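DTDP-4-dehydrorhamnose reductase (PDB 5U9C) probably catalyses the NADPH-dependent reduction of dTDP-4-dehydro-beta-L-rhamnose to dTDP-L-rhamnose, the nucleotide sugar that ends its biosynthetic pathway. Local coordinates at residues H166-K171 against D227-I232; G233-F238 against K285-F290; Q174-K177 against S182-A185. All coordinates share one frame; numbering follows the deposited sequence. Where two conformers were deposited one is given.

Contact 1: H166-K171 against D227-I232; sequences HKFVGK and DIACAI
Phe-168 and Val-169 pack against Ile-228, Ala-229 and Ile-232 in a buried, wholly apolar helix-to-helix contact. It joins the first turn of helix 168-177 to the middle of helix 225-235 in the smaller lobe of this extended short-chain reductase, the part beside the Rossmann-type nucleotide-binding sheet. No hydrogen bond crosses the interface; aliphatic and aromatic side chains fill it.

The Phe-168 ring reaches helix 225-235 with its edge. Ile-228 CG2 lies in the plane of the ring, 3.8 Å from Phe-168 CE2, so the methyl meets the rim and not a face. With CG turned away from its own backbone N (chi1 -174°), the phenyl group is carried out across the gap between the helices. Beside it, Ala-229 offers a mere methyl, its CB 4.3 Å from Phe-168 CZ, and this small residue lets the broad ring come close to the helix backbone. Phe-168 also belongs, with Lys-171, to a site seen to bind (R)-malate in a crystal of this protein.

Lys-167 occupies the N-cap position, and its carbonyl O accepts the Lys-171 N bond of 3.0 Å that opens the helix. Leu-283 of helix 279-288 packs on Ile-228, and Tyr-286 of the same helix on Val-169; beta-branched valine and isoleucine present rigid methyl surfaces to this third helix. One turn after Ile-228, the extended branch of Ile-232 completes the contact by facing CD1 to both methyls of Val-169, 3.9 Å from CG1 and 4.2 Å from CG2.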
loop_
_atom_site.group_PDB
_atom_site.type_symbol
_atom_site.label_atom_id
_atom_site.label_comp_id
_atom_site.label_asym_id
_atom_site.label_seq_id
_atom_site.Cartn_x
_atom_site.Cartn_y
_atom_site.Cartn_z
ATOM N N HIS D 166 -0.384 37.532 1.636
ATOM C CA HIS D 166 0.784 37.186 0.812
ATOM C C HIS D 166 0.828 35.654 0.618
ATOM O O HIS D 166 1.862 35.073 0.342
ATOM C CB HIS D 166 2.080 37.767 1.393
ATOM C CG HIS D 166 2.015 39.255 1.598
ATOM N ND1 HIS D 166 2.177 40.158 0.568
ATOM C CD2 HIS D 166 1.756 39.991 2.706
ATOM C CE1 HIS D 166 2.034 41.385 1.035
ATOM N NE2 HIS D 166 1.781 41.311 2.331
ATOM N N LYS D 167 -0.333 35.026 0.748
ATOM C CA LYS D 167 -0.472 33.607 0.511
ATOM C C LYS D 167 -0.947 33.401 -0.945
ATOM O O LYS D 167 -0.880 34.321 -1.767
ATOM C CB LYS D 167 -1.478 33.017 1.508
ATOM C CG LYS D 167 -1.046 33.087 2.958
ATOM C CD LYS D 167 0.292 32.419 3.195
ATOM C CE LYS D 167 0.574 32.310 4.682
ATOM N NZ LYS D 167 1.972 31.862 4.918
ATOM N N PHE D 168 -1.466 32.213 -1.241
ATOM C CA PHE D 168 -1.904 31.882 -2.590
ATOM C C PHE D 168 -2.834 32.905 -3.249
ATOM O O PHE D 168 -2.550 33.357 -4.351
ATOM C CB PHE D 168 -2.556 30.486 -2.643
ATOM C CG PHE D 168 -2.883 30.047 -4.041
ATOM C CD1 PHE D 168 -1.855 29.674 -4.924
ATOM C CD2 PHE D 168 -4.198 30.024 -4.496
ATOM C CE1 PHE D 168 -2.138 29.284 -6.236
ATOM C CE2 PHE D 168 -4.492 29.641 -5.809
ATOM C CZ PHE D 168 -3.458 29.281 -6.685
ATOM N N VAL D 169 -3.931 33.256 -2.594
ATOM C CA VAL D 169 -4.903 34.187 -3.194
ATOM C C VAL D 169 -4.287 35.566 -3.479
ATOM O O VAL D 169 -4.459 36.084 -4.572
ATOM C CB VAL D 169 -6.190 34.306 -2.369
ATOM C CG1 VAL D 169 -7.141 35.342 -2.963
ATOM C CG2 VAL D 169 -6.876 32.961 -2.325
ATOM N N GLY D 170 -3.577 36.128 -2.499
ATOM C CA GLY D 170 -2.919 37.417 -2.643
ATOM C C GLY D 170 -1.916 37.437 -3.787
ATOM O O GLY D 170 -1.860 38.416 -4.547
ATOM N N LYS D 171 -1.130 36.361 -3.913
ATOM C CA LYS D 171 -0.136 36.251 -4.997
ATOM C C LYS D 171 -0.792 36.190 -6.375
ATOM O O LYS D 171 -0.306 36.822 -7.322
ATOM C CB LYS D 171 0.778 35.046 -4.804
ATOM C CG LYS D 171 1.797 35.252 -3.697
ATOM C CD LYS D 171 2.662 34.021 -3.449
ATOM C CE LYS D 171 1.864 32.912 -2.777
ATOM N NZ LYS D 171 2.689 31.722 -2.444
ATOM N N ASP D 227 -8.104 25.494 -10.055
ATOM C CA ASP D 227 -9.539 25.839 -10.011
ATOM C C ASP D 227 -9.722 27.193 -9.321
ATOM O O ASP D 227 -10.506 28.037 -9.767
ATOM C CB ASP D 227 -10.356 24.801 -9.224
ATOM C CG ASP D 227 -10.420 23.456 -9.897
ATOM O OD1 ASP D 227 -10.526 23.387 -11.135
ATOM O OD2 ASP D 227 -10.402 22.445 -9.166
ATOM N N ILE D 228 -9.005 27.383 -8.223
ATOM C CA ILE D 228 -9.082 28.631 -7.461
ATOM C C ILE D 228 -8.546 29.805 -8.300
ATOM O O ILE D 228 -9.168 30.887 -8.341
ATOM C CB ILE D 228 -8.314 28.503 -6.121
ATOM C CG1 ILE D 228 -9.013 27.468 -5.227
ATOM C CG2 ILE D 228 -8.223 29.859 -5.424
ATOM C CD1 ILE D 228 -8.214 27.090 -3.977
ATOM N N ALA D 229 -7.415 29.605 -8.974
ATOM C CA ALA D 229 -6.853 30.694 -9.792
ATOM C C ALA D 229 -7.826 31.074 -10.904
ATOM O O ALA D 229 -8.041 32.258 -11.154
ATOM C CB ALA D 229 -5.500 30.312 -10.361
ATOM N N CYS D 230 -8.438 30.074 -11.542
ATOM C CA CYS D 230 -9.421 30.338 -12.613
ATOM C C CYS D 230 -10.614 31.149 -12.106
ATOM O O CYS D 230 -11.083 32.068 -12.786
ATOM C CB CYS D 230 -9.909 29.033 -13.246
ATOM S SG CYS D 230 -8.653 28.177 -14.235
ATOM N N ALA D 231 -11.097 30.813 -10.915
ATOM C CA ALA D 231 -12.238 31.524 -10.319
ATOM C C ALA D 231 -11.854 32.989 -10.003
ATOM O O ALA D 231 -12.612 33.904 -10.300
ATOM C CB ALA D 231 -12.739 30.796 -9.073
ATOM N N ILE D 232 -10.672 33.202 -9.427
ATOM C CA ILE D 232 -10.167 34.569 -9.140
ATOM C C ILE D 232 -10.060 35.347 -10.466
ATOM O O ILE D 232 -10.521 36.486 -10.567
ATOM C CB ILE D 232 -8.805 34.531 -8.414
ATOM C CG1 ILE D 232 -8.956 33.899 -7.020
ATOM C CG2 ILE D 232 -8.221 35.935 -8.262
ATOM C CD1 ILE D 232 -7.637 33.495 -6.401
#

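Contact 2: G233-F238 against K285-F290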
loop_
_atom_site.group_PDB
_atom_site.type_symbol
_atom_site.label_atom_id
_atom_site.label_comp_id
_atom_site.label_asym_id
_atom_site.label_seq_id
_atom_site.Cartn_x
_atom_site.Cartn_y
_atom_site.Cartn_z
ATOM N N GLY D 233 -9.466 34.703 -11.473
ATOM C CA GLY D 233 -9.325 35.272 -12.806
ATOM C C GLY D 233 -10.641 35.761 -13.382
ATOM O O GLY D 233 -10.701 36.877 -13.939
ATOM N N ASP D 234 -11.693 34.939 -13.268
ATOM C CA ASP D 234 -13.037 35.331 -13.748
ATOM C C ASP D 234 -13.569 36.526 -12.970
ATOM O O ASP D 234 -14.156 37.426 -13.549
ATOM C CB ASP D 234 -14.061 34.204 -13.599
ATOM C CG ASP D 234 -13.819 33.036 -14.540
ATOM O OD1 ASP D 234 -13.054 33.157 -15.528
ATOM O OD2 ASP D 234 -14.445 31.978 -14.287
ATOM N N LEU D 235 -13.373 36.517 -11.656
ATOM C CA LEU D 235 -13.848 37.618 -10.794
ATOM C C LEU D 235 -13.166 38.952 -11.076
ATOM O O LEU D 235 -13.792 39.976 -10.931
ATOM C CB LEU D 235 -13.665 37.275 -9.321
ATOM C CG LEU D 235 -14.595 36.169 -8.833
ATOM C CD1 LEU D 235 -14.028 35.490 -7.593
ATOM C CD2 LEU D 235 -15.984 36.736 -8.601
ATOM N N LEU D 236 -11.888 38.934 -11.466
ATOM C CA LEU D 236 -11.156 40.171 -11.731
ATOM C C LEU D 236 -11.020 40.513 -13.223
ATOM O O LEU D 236 -10.271 41.407 -13.574
ATOM C CB LEU D 236 -9.787 40.122 -11.042
ATOM C CG LEU D 236 -9.865 39.916 -9.523
ATOM C CD1 LEU D 236 -8.480 39.894 -8.908
ATOM C CD2 LEU D 236 -10.711 41.004 -8.881
ATOM N N ASN D 237 -11.764 39.808 -14.078
ATOM C CA ASN D 237 -11.762 40.027 -15.533
ATOM C C ASN D 237 -10.356 39.929 -16.149
ATOM O O ASN D 237 -10.010 40.691 -17.069
ATOM C CB ASN D 237 -12.407 41.379 -15.882
ATOM C CG ASN D 237 -12.736 41.498 -17.359
ATOM O OD1 ASN D 237 -12.771 40.496 -18.072
ATOM N ND2 ASN D 237 -12.999 42.724 -17.823
ATOM N N PHE D 238 -9.562 38.988 -15.630
ATOM C CA PHE D 238 -8.194 38.739 -16.105
ATOM C C PHE D 238 -8.265 38.210 -17.537
ATOM O O PHE D 238 -9.052 37.310 -17.823
ATOM C CB PHE D 238 -7.510 37.723 -15.171
ATOM C CG PHE D 238 -6.100 37.380 -15.548
ATOM C CD1 PHE D 238 -5.114 38.372 -15.605
ATOM C CD2 PHE D 238 -5.732 36.061 -15.800
ATOM C CE1 PHE D 238 -3.808 38.047 -15.925
ATOM C CE2 PHE D 238 -4.419 35.732 -16.110
ATOM C CZ PHE D 238 -3.457 36.724 -16.170
ATOM N N LYS D 285 -16.737 36.409 -2.132
ATOM C CA LYS D 285 -16.849 37.412 -1.050
ATOM C C LYS D 285 -15.476 37.926 -0.607
ATOM O O LYS D 285 -15.287 39.119 -0.384
ATOM C CB LYS D 285 -17.569 36.843 0.168
ATOM C CG LYS D 285 -19.043 36.521 -0.049
ATOM C CD LYS D 285 -19.745 36.145 1.257
ATOM C CE LYS D 285 -19.762 37.308 2.250
ATOM N NZ LYS D 285 -20.397 36.951 3.550
ATOM N N TYR D 286 -14.517 37.018 -0.487
ATOM C CA TYR D 286 -13.169 37.395 -0.068
ATOM C C TYR D 286 -12.450 38.221 -1.146
ATOM O O TYR D 286 -11.838 39.247 -0.845
ATOM C CB TYR D 286 -12.341 36.163 0.316
ATOM C CG TYR D 286 -10.930 36.525 0.687
ATOM C CD1 TYR D 286 -10.688 37.380 1.762
ATOM C CD2 TYR D 286 -9.835 36.031 -0.029
ATOM C CE1 TYR D 286 -9.408 37.756 2.109
ATOM C CE2 TYR D 286 -8.535 36.383 0.331
ATOM C CZ TYR D 286 -8.334 37.244 1.399
ATOM O OH TYR D 286 -7.076 37.612 1.794
ATOM N N VAL D 287 -12.544 37.791 -2.394
ATOM C CA VAL D 287 -11.901 38.506 -3.503
ATOM C C VAL D 287 -12.507 39.903 -3.643
ATOM O O VAL D 287 -11.795 40.845 -3.967
ATOM C CB VAL D 287 -11.997 37.730 -4.829
ATOM C CG1 VAL D 287 -11.505 38.571 -6.006
ATOM C CG2 VAL D 287 -11.219 36.423 -4.728
ATOM N N GLY D 288 -13.809 40.034 -3.377
ATOM C CA GLY D 288 -14.484 41.346 -3.422
ATOM C C GLY D 288 -13.866 42.406 -2.504
ATOM O O GLY D 288 -13.938 43.598 -2.797
ATOM N N THR D 289 -13.232 41.985 -1.409
ATOM C CA THR D 289 -12.580 42.928 -0.493
ATOM C C THR D 289 -11.297 43.542 -1.069
ATOM O O THR D 289 -10.711 44.409 -0.438
ATOM C CB THR D 289 -12.222 42.294 0.875
ATOM O OG1 THR D 289 -11.156 41.343 0.729
ATOM C CG2 THR D 289 -13.448 41.642 1.530
ATOM N N PHE D 290 -10.833 43.062 -2.224
ATOM C CA PHE D 290 -9.637 43.628 -2.876
ATOM C C PHE D 290 -9.965 44.756 -3.863
ATOM O O PHE D 290 -9.094 45.558 -4.171
ATOM C CB PHE D 290 -8.839 42.552 -3.615
ATOM C CG PHE D 290 -8.102 41.603 -2.713
ATOM C CD1 PHE D 290 -8.768 40.563 -2.088
ATOM C CD2 PHE D 290 -6.731 41.716 -2.544
ATOM C CE1 PHE D 290 -8.083 39.668 -1.273
ATOM C CE2 PHE D 290 -6.042 40.825 -1.744
ATOM C CZ PHE D 290 -6.717 39.802 -1.102
#
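The carbonyl oxygen of Tyr-286 is gripped by two groups of Thr-289, at the last turn of a helix whose Val-287 packs against Leu-235 and Leu-236. Thr-289 OG1 donates to Tyr-286 O at 2.7 Å, in the carbonyl plane and with a C=O...donor angle of 156°, while Thr-289 N reaches the same oxygen at 3.1 Å. Threonine suits this place because its hydroxyl, at chi1 70°, folds back to a carbonyl of the preceding turn. The contact pairs two helix C-terminal regions, those of helices 225-235 and 279-288, in the smaller lobe of the Rossmann-type reductase.

Between the segments the chemistry is entirely apolar. Val-287 stands as a buried wedge directed at the neighbouring helix, its CB and CG2 facing Leu-235 and its CG1 facing Leu-236. Leu-235, the last helical residue and largely solvent-facing, lays CD1 against the valine's branch point, 4.1 Å from Val-287 CB. The first side-chain bond of Leu-236 does not aim at the valine, but the end of the side chain comes nearer and CD2 meets it; Ile-173 of helix 168-177 also touches this leucine. Helix 225-235 ends in a Schellman motif: Asn-237 takes left-handed backbone angles and Phe-238 N bonds to Gly-233 O at 2.9 Å, beside a weak bond from Asn-237 N to Asp-234 O.

Within segment 285-290 the two aromatic rings also touch. Phe-290 brings CE1 over one face of the Tyr-286 ring, 3.5 Å above its plane and offset toward the rim. Tyr-286 OH is hydrogen-bonded to Asp-165 OD2 and to the backbone N of Gly-161, at the start of helix 161-164, tying helix 279-288 to the chain just before helix 168-177. The nearest approach between the segments is that of Leu-236 CD2 to Val-287 CG1, at 3.8 Å.

Contact 3: Q174-K177 against S182-A185; sequences QQIK and SIKA
Apolar packing joins Gln-175 and Ile-176 to Ile-183 in this helix-on-strand contact, where the last turn of helix 168-177 lies against strand 182-186 after a short connecting loop. Ile-183 points from the strand at the helix, and its extended branch ends in CD1, which meets two neighbouring residues: Gln-175 CB at 3.7 Å and Ile-176 CG1 at 3.8 Å. The isoleucines cross at about a right angle, so they meet through one methyl and do not lie alongside each other. A long, branched side chain suits Ile-183, since it must span from the strand to the helix while burying itself.

Polar links run through water. With its chain extended beyond CG (chi2 173°), Gln-175 brings OE1 alongside Ile-183, 3.7 Å from Ile-183 CG1, and two waters that donate to OE1 bridge the remaining gap to the strand. One, 3.1 Å from Gln-175 OE1, takes the hydrogen of Lys-184 N at 2.9 Å; the other, 2.6 Å from OE1, donates also to Ser-182 O at 3.1 Å. A backbone N-H and a carbonyl of the strand are thereby bridged to one helix side chain. Glutamine fits because the other arm of its amide is a donor: NE2 bonds to Lys-171 O, one turn back, which fixes the rotation of the amide.

Strand 182-186 pairs in parallel with strand 241-245, through backbone bonds of Ile-183 and Ala-185. Helix 225-235 lies beside helix 168-177 on the same face of the strand, Ile-232 against Ile-176 and Ala-229 against Ala-185, and Phe-238 of the following loop touches Ile-176 and Ile-183.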
loop_
_atom_site.group_PDB
_atom_site.type_symbol
_atom_site.label_atom_id
_atom_site.label_comp_id
_atom_site.label_asym_id
_atom_site.label_seq_id
_atom_site.Cartn_x
_atom_site.Cartn_y
_atom_site.Cartn_z
ATOM N N GLN D 174 -2.028 39.691 -7.070
ATOM C CA GLN D 174 -0.868 40.557 -7.392
ATOM C C GLN D 174 -0.415 40.361 -8.859
ATOM O O GLN D 174 -0.116 41.342 -9.582
ATOM C CB GLN D 174 0.278 40.236 -6.430
ATOM C CG GLN D 174 1.543 41.057 -6.609
ATOM C CD GLN D 174 2.709 40.548 -5.756
ATOM O OE1 GLN D 174 2.592 39.545 -5.026
ATOM N NE2 GLN D 174 3.856 41.230 -5.863
ATOM N N GLN D 175 -0.381 39.108 -9.305
ATOM C CA GLN D 175 -0.011 38.801 -10.693
ATOM C C GLN D 175 -1.057 39.328 -11.672
ATOM O O GLN D 175 -0.706 39.830 -12.749
ATOM C CB GLN D 175 0.205 37.309 -10.910
ATOM C CG GLN D 175 1.428 36.772 -10.198
ATOM C CD GLN D 175 1.505 35.262 -10.296
ATOM O OE1 GLN D 175 1.844 34.698 -11.343
ATOM N NE2 GLN D 175 1.213 34.606 -9.209
ATOM N N ILE D 176 -2.331 39.209 -11.302
ATOM C CA ILE D 176 -3.419 39.721 -12.145
ATOM C C ILE D 176 -3.297 41.246 -12.247
ATOM O O ILE D 176 -3.307 41.793 -13.340
ATOM C CB ILE D 176 -4.822 39.308 -11.639
ATOM C CG1 ILE D 176 -5.054 37.817 -11.904
ATOM C CG2 ILE D 176 -5.896 40.138 -12.347
ATOM C CD1 ILE D 176 -6.267 37.206 -11.212
ATOM N N LYS D 177 -3.142 41.918 -11.108
ATOM C CA LYS D 177 -3.013 43.374 -11.083
ATOM C C LYS D 177 -1.768 43.880 -11.825
ATOM O O LYS D 177 -1.777 44.972 -12.374
ATOM C CB LYS D 177 -3.017 43.890 -9.648
ATOM C CG LYS D 177 -4.382 43.828 -8.975
ATOM C CD LYS D 177 -4.278 44.322 -7.537
ATOM C CE LYS D 177 -5.635 44.453 -6.873
ATOM N NZ LYS D 177 -6.444 45.539 -7.485
ATOM N N SER D 182 0.555 35.386 -18.190
ATOM C CA SER D 182 0.083 34.060 -17.815
ATOM C C SER D 182 0.441 33.738 -16.386
ATOM O O SER D 182 1.483 34.175 -15.864
ATOM C CB SER D 182 0.717 32.973 -18.682
ATOM O OG SER D 182 2.095 32.964 -18.446
ATOM N N ILE D 183 -0.415 32.935 -15.777
ATOM C CA ILE D 183 -0.238 32.495 -14.417
ATOM C C ILE D 183 -0.328 30.964 -14.384
ATOM O O ILE D 183 -1.261 30.397 -14.932
ATOM C CB ILE D 183 -1.331 33.113 -13.523
ATOM C CG1 ILE D 183 -1.162 34.637 -13.493
ATOM C CG2 ILE D 183 -1.272 32.529 -12.115
ATOM C CD1 ILE D 183 -2.291 35.383 -12.799
ATOM N N LYS D 184 0.660 30.323 -13.756
ATOM C CA LYS D 184 0.687 28.870 -13.593
ATOM C C LYS D 184 0.131 28.512 -12.229
ATOM O O LYS D 184 0.431 29.188 -11.244
ATOM C CB LYS D 184 2.115 28.345 -13.706
ATOM C CG LYS D 184 2.720 28.542 -15.077
ATOM C CD LYS D 184 4.161 28.078 -15.098
ATOM C CE LYS D 184 4.801 28.397 -16.434
ATOM N NZ LYS D 184 6.200 27.902 -16.468
ATOM N N ALA D 185 -0.683 27.459 -12.176
ATOM C CA ALA D 185 -1.269 26.990 -10.934
ATOM C C ALA D 185 -1.366 25.454 -10.976
ATOM O O ALA D 185 -1.756 24.873 -11.988
ATOM C CB ALA D 185 -2.652 27.604 -10.720
HETATM O O HOH W 1 2.700 31.963 -12.453
HETATM O O HOH W 2 2.837 35.637 -13.540
#

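Overall arrangement
The three contacts assemble one lobe around helices 168-177, 225-235 and 279-288 and the small parallel sheet. Contact 1 is its buried core; contacts 2 and 3 are only partly buried. Contacts 1 and 2 share helix 225-235, and contacts 1 and 3 share helix 168-177. They interlock directly: Ile-232 of contact 1 lies against Val-287 of contact 2, whose Gly-233 packs on Ile-176 of contact 3. Depth alone does not set the chemistry. Contact 2, though partly open to solvent, is as apolar across its interface as contact 1, whereas the helix-on-strand contact 3 adds water bridges from a glutamine to the strand backbone.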